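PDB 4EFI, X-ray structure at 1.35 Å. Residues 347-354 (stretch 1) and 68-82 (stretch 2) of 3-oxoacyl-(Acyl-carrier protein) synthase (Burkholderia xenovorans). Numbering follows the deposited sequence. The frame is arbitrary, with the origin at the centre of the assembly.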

# COMPACT_ATOMS: atom_id res chain seq x y z
N ASN A 347 12.55 -16.81 -1.42
CA ASN A 347 12.17 -17.50 -2.65
C ASN A 347 10.75 -17.20 -3.13
O ASN A 347 10.47 -17.28 -4.32
CB ASN A 347 12.30 -19.01 -2.47
CG ASN A 347 13.74 -19.47 -2.31
OD1 ASN A 347 14.65 -18.92 -2.93
ND2 ASN A 347 13.95 -20.48 -1.47
N ILE A 348 9.84 -16.88 -2.20
CA ILE A 348 8.44 -16.70 -2.53
C ILE A 348 8.15 -15.21 -2.59
O ILE A 348 7.75 -14.58 -1.60
CB ILE A 348 7.49 -17.45 -1.57
CG1 ILE A 348 7.92 -18.91 -1.46
CG2 ILE A 348 6.05 -17.37 -2.04
CD1 ILE A 348 7.99 -19.64 -2.82
N VAL A 349 8.41 -14.64 -3.75
CA VAL A 349 8.12 -13.25 -4.08
C VAL A 349 7.58 -13.31 -5.50
O VAL A 349 8.31 -13.71 -6.42
CB VAL A 349 9.39 -12.39 -4.07
CG1 VAL A 349 9.07 -10.96 -4.47
CG2 VAL A 349 10.06 -12.45 -2.70
N ASP A 350 6.31 -12.99 -5.72
CA ASP A 350 5.69 -13.23 -7.02
C ASP A 350 4.55 -12.27 -7.28
O ASP A 350 3.99 -11.72 -6.35
CB ASP A 350 5.20 -14.66 -7.12
CG ASP A 350 5.50 -15.31 -8.47
OD1 ASP A 350 5.64 -14.59 -9.49
OD2 ASP A 350 5.61 -16.55 -8.48
N THR A 351 4.23 -12.09 -8.55
CA THR A 351 3.11 -11.28 -9.01
C THR A 351 2.30 -12.14 -9.96
O THR A 351 2.85 -12.67 -10.94
CB THR A 351 3.56 -10.00 -9.74
OG1 THR A 351 4.53 -9.30 -8.95
CG2 THR A 351 2.39 -9.11 -10.00
N ILE A 352 1.02 -12.35 -9.66
CA ILE A 352 0.12 -13.16 -10.46
C ILE A 352 -1.06 -12.30 -10.88
O ILE A 352 -1.24 -11.20 -10.38
CB ILE A 352 -0.38 -14.40 -9.68
CG1 ILE A 352 -1.15 -14.00 -8.42
CG2 ILE A 352 0.81 -15.28 -9.29
CD1 ILE A 352 -1.86 -15.15 -7.71
N GLU A 353 -1.89 -12.82 -11.78
CA GLU A 353 -3.11 -12.11 -12.12
C GLU A 353 -4.32 -12.98 -11.89
O GLU A 353 -4.21 -14.20 -11.68
CB GLU A 353 -3.06 -11.53 -13.54
CG GLU A 353 -2.95 -12.52 -14.62
CD GLU A 353 -2.77 -11.89 -16.04
OE1 GLU A 353 -2.57 -10.65 -16.24
OE2 GLU A 353 -2.83 -12.69 -17.00
N THR A 354 -5.48 -12.35 -11.88
CA THR A 354 -6.72 -13.08 -11.73
C THR A 354 -6.98 -14.00 -12.92
O THR A 354 -6.34 -13.87 -13.98
CB THR A 354 -7.91 -12.12 -11.62
OG1 THR A 354 -7.94 -11.26 -12.77
CG2 THR A 354 -7.82 -11.26 -10.37
OXT THR A 354 -7.87 -14.86 -12.83
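Stretch 2 (68-82) DLCRKAGEKLLAGLG

Helix 68-81 packed on the C-terminal strand of the same chain. Stretch 2 is helical from Asp-68, where the helix is already under way, through Leu-81; Gly-82 is the first residue to leave helical geometry, with a positive phi of 73° that by itself favours glycine. Stretch 1 carries a strand that includes Asp-350 to Glu-353, and Thr-354 is the chain terminus. The helix axis lies 9.3 Å from the strand axis at closest approach, and the two N-to-C directions make an angle of 131°, so the helix crosses obliquely in a broadly antiparallel sense. The register follows from this: Ile-348 lies by Gly-80 (6.0 Å between CA atoms), Ile-352 by Ala-73 (7.3 Å, CA to CA) and Thr-354 by Leu-69 (7.3 Å, CA to CA), so that the start of stretch 1 meets the end of the helix and its last residue meets the beginning. Together the two stretches bury 466 Å², without a hydrogen bond between them; the contact rests on packing.

Along stretch 1 the side chains alternate from Ile-348 to Glu-353. The CA-to-CB bonds of Ile-348, Asp-350 and Ile-352 point toward the helix, whereas those of Val-349, Thr-351 and Glu-353 point away. Ile-348 has the largest area covered by the helix, 96 Å², and reaches its last turn with chi1 and chi2 both m. Its CD1 is 3.5 Å from Gly-80 O, its CG1 4.0 Å from Leu-81 CD2, and its CG2 4.0 Å from Leu-77 CD1. The CA-to-CB bonds of Leu-77 and Leu-81 point sideways relative to stretch 1, but the ends of both side chains come nearer to it, giving the isoleucine an apolar surface. Gly-80 leaves the room for this close approach: a CB in ideal position there would lie 2.8 Å from Ile-348 CD1, a clash.

Ile-352, with 71 Å² covered, packs about two turns earlier in the helix, against Lys-72, Ala-73 and Lys-76. Its chi1 is p and chi2 t, and its CD1 settles over the backbone, 3.7 Å from Lys-72 O and 4.3 Å from Ala-73 N. Ile-352 CD1 also lies 4.0 Å from Lys-76 CB, so the aliphatic base of a lysine adds to the apolar contact. Ala-73 CB comes no nearer than 5.3 Å, to Ile-352 CD1.

Thr-354, with 66 Å² covered, closes the contact at the chain end. Its CG2 comes within 3.4 Å of Leu-69 CD2, a tight methyl-to-methyl approach, and lies 3.6 Å from Lys-72 NZ, while OG1 is hydrogen-bonded elsewhere in the structure. Between the two isoleucines, Asp-350 faces Lys-76: Asp-350 OD2 is 3.8 Å from Lys-76 CE and 4.4 Å from Lys-76 NZ, opposite charges near each other but too far apart for a salt bridge. Asp-350 OD1 accepts a weak hydrogen bond from Thr-351 N (3.0 Å). Within the helix, Arg-71 NH1 makes a salt bridge with Asp-68 OD1 at 2.9 Å, clear of the strand.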

# COMPACT_ATOMS: atom_id res chain seq x y z
N ASP A 68 -10.89 -10.57 -2.83
CA ASP A 68 -10.65 -11.66 -3.79
C ASP A 68 -9.18 -11.65 -4.24
O ASP A 68 -8.55 -12.71 -4.39
CB ASP A 68 -11.53 -11.52 -5.04
CG ASP A 68 -13.01 -11.70 -4.78
OD1 ASP A 68 -13.39 -12.53 -3.91
OD2 ASP A 68 -13.79 -11.01 -5.48
N LEU A 69 -8.64 -10.48 -4.53
CA LEU A 69 -7.26 -10.35 -4.97
C LEU A 69 -6.33 -10.82 -3.90
O LEU A 69 -5.36 -11.55 -4.17
CB LEU A 69 -6.95 -8.90 -5.35
CG LEU A 69 -7.73 -8.31 -6.53
CD1 LEU A 69 -7.48 -6.82 -6.68
CD2 LEU A 69 -7.39 -9.05 -7.82
N CYS A 70 -6.58 -10.42 -2.65
CA CYS A 70 -5.79 -10.90 -1.53
C CYS A 70 -5.91 -12.39 -1.31
O CYS A 70 -4.92 -13.04 -0.98
CB CYS A 70 -6.15 -10.17 -0.24
SG CYS A 70 -5.73 -8.39 -0.24
N ARG A 71 -7.10 -12.96 -1.50
CA ARG A 71 -7.28 -14.42 -1.36
C ARG A 71 -6.40 -15.16 -2.37
O ARG A 71 -5.69 -16.11 -2.03
CB ARG A 71 -8.74 -14.84 -1.59
CG ARG A 71 -8.95 -16.36 -1.39
CD ARG A 71 -10.29 -16.88 -1.86
NE ARG A 71 -10.54 -16.60 -3.26
CZ ARG A 71 -11.40 -15.69 -3.74
NH1 ARG A 71 -12.16 -14.93 -2.95
NH2 ARG A 71 -11.50 -15.54 -5.05
N LYS A 72 -6.43 -14.74 -3.63
CA LYS A 72 -5.64 -15.41 -4.66
C LYS A 72 -4.14 -15.26 -4.38
O LYS A 72 -3.37 -16.22 -4.51
CB LYS A 72 -6.00 -14.83 -6.04
CG LYS A 72 -7.42 -15.17 -6.44
CD LYS A 72 -7.86 -14.41 -7.68
CE LYS A 72 -9.24 -14.87 -8.15
NZ LYS A 72 -9.97 -13.76 -8.81
N ALA A 73 -3.71 -14.08 -3.96
CA ALA A 73 -2.32 -13.89 -3.57
C ALA A 73 -1.96 -14.79 -2.41
O ALA A 73 -0.89 -15.39 -2.38
CB ALA A 73 -2.06 -12.42 -3.20
N GLY A 74 -2.88 -14.90 -1.45
CA GLY A 74 -2.68 -15.71 -0.27
C GLY A 74 -2.54 -17.19 -0.59
O GLY A 74 -1.69 -17.89 -0.03
N GLU A 75 -3.38 -17.70 -1.48
CA GLU A 75 -3.28 -19.09 -1.91
C GLU A 75 -1.93 -19.38 -2.52
O GLU A 75 -1.31 -20.41 -2.22
CB GLU A 75 -4.40 -19.42 -2.91
CG GLU A 75 -5.76 -19.45 -2.21
CD GLU A 75 -6.96 -19.51 -3.13
OE1 GLU A 75 -6.91 -18.98 -4.26
OE2 GLU A 75 -7.99 -20.07 -2.68
N LYS A 76 -1.46 -18.49 -3.38
CA LYS A 76 -0.17 -18.67 -4.02
C LYS A 76 0.96 -18.59 -3.00
O LYS A 76 1.91 -19.38 -3.05
CB LYS A 76 -0.01 -17.62 -5.13
CG LYS A 76 1.30 -17.66 -5.88
CD LYS A 76 1.40 -18.87 -6.77
CE LYS A 76 2.64 -18.78 -7.64
NZ LYS A 76 2.63 -19.84 -8.70
N LEU A 77 0.86 -17.65 -2.07
CA LEU A 77 1.87 -17.48 -1.04
C LEU A 77 1.98 -18.71 -0.13
O LEU A 77 3.07 -19.22 0.12
CB LEU A 77 1.52 -16.25 -0.21
CG LEU A 77 2.38 -15.95 1.03
CD1 LEU A 77 3.79 -15.56 0.67
CD2 LEU A 77 1.72 -14.85 1.87
N LEU A 78 0.84 -19.17 0.36
CA LEU A 78 0.83 -20.33 1.24
C LEU A 78 1.35 -21.57 0.53
O LEU A 78 2.08 -22.38 1.12
CB LEU A 78 -0.57 -20.60 1.80
CG LEU A 78 -1.09 -19.54 2.78
CD1 LEU A 78 -2.56 -19.74 3.04
CD2 LEU A 78 -0.30 -19.52 4.08
N ALA A 79 0.96 -21.77 -0.72
CA ALA A 79 1.45 -22.91 -1.49
C ALA A 79 2.95 -22.82 -1.67
O ALA A 79 3.64 -23.83 -1.56
CB ALA A 79 0.76 -22.97 -2.83
N GLY A 80 3.46 -21.65 -2.00
CA GLY A 80 4.90 -21.48 -2.17
C GLY A 80 5.69 -21.74 -0.90
O GLY A 80 6.74 -22.36 -0.93
N LEU A 81 5.22 -21.21 0.21
CA LEU A 81 5.88 -21.40 1.49
C LEU A 81 5.72 -22.81 2.03
O LEU A 81 6.53 -23.24 2.84
CB LEU A 81 5.33 -20.42 2.53
CG LEU A 81 5.74 -18.97 2.29
CD1 LEU A 81 4.98 -18.04 3.23
CD2 LEU A 81 7.24 -18.77 2.45
N GLY A 82 4.65 -23.49 1.62
CA GLY A 82 4.32 -24.78 2.19
C GLY A 82 3.77 -24.67 3.59
O GLY A 82 3.88 -25.62 4.38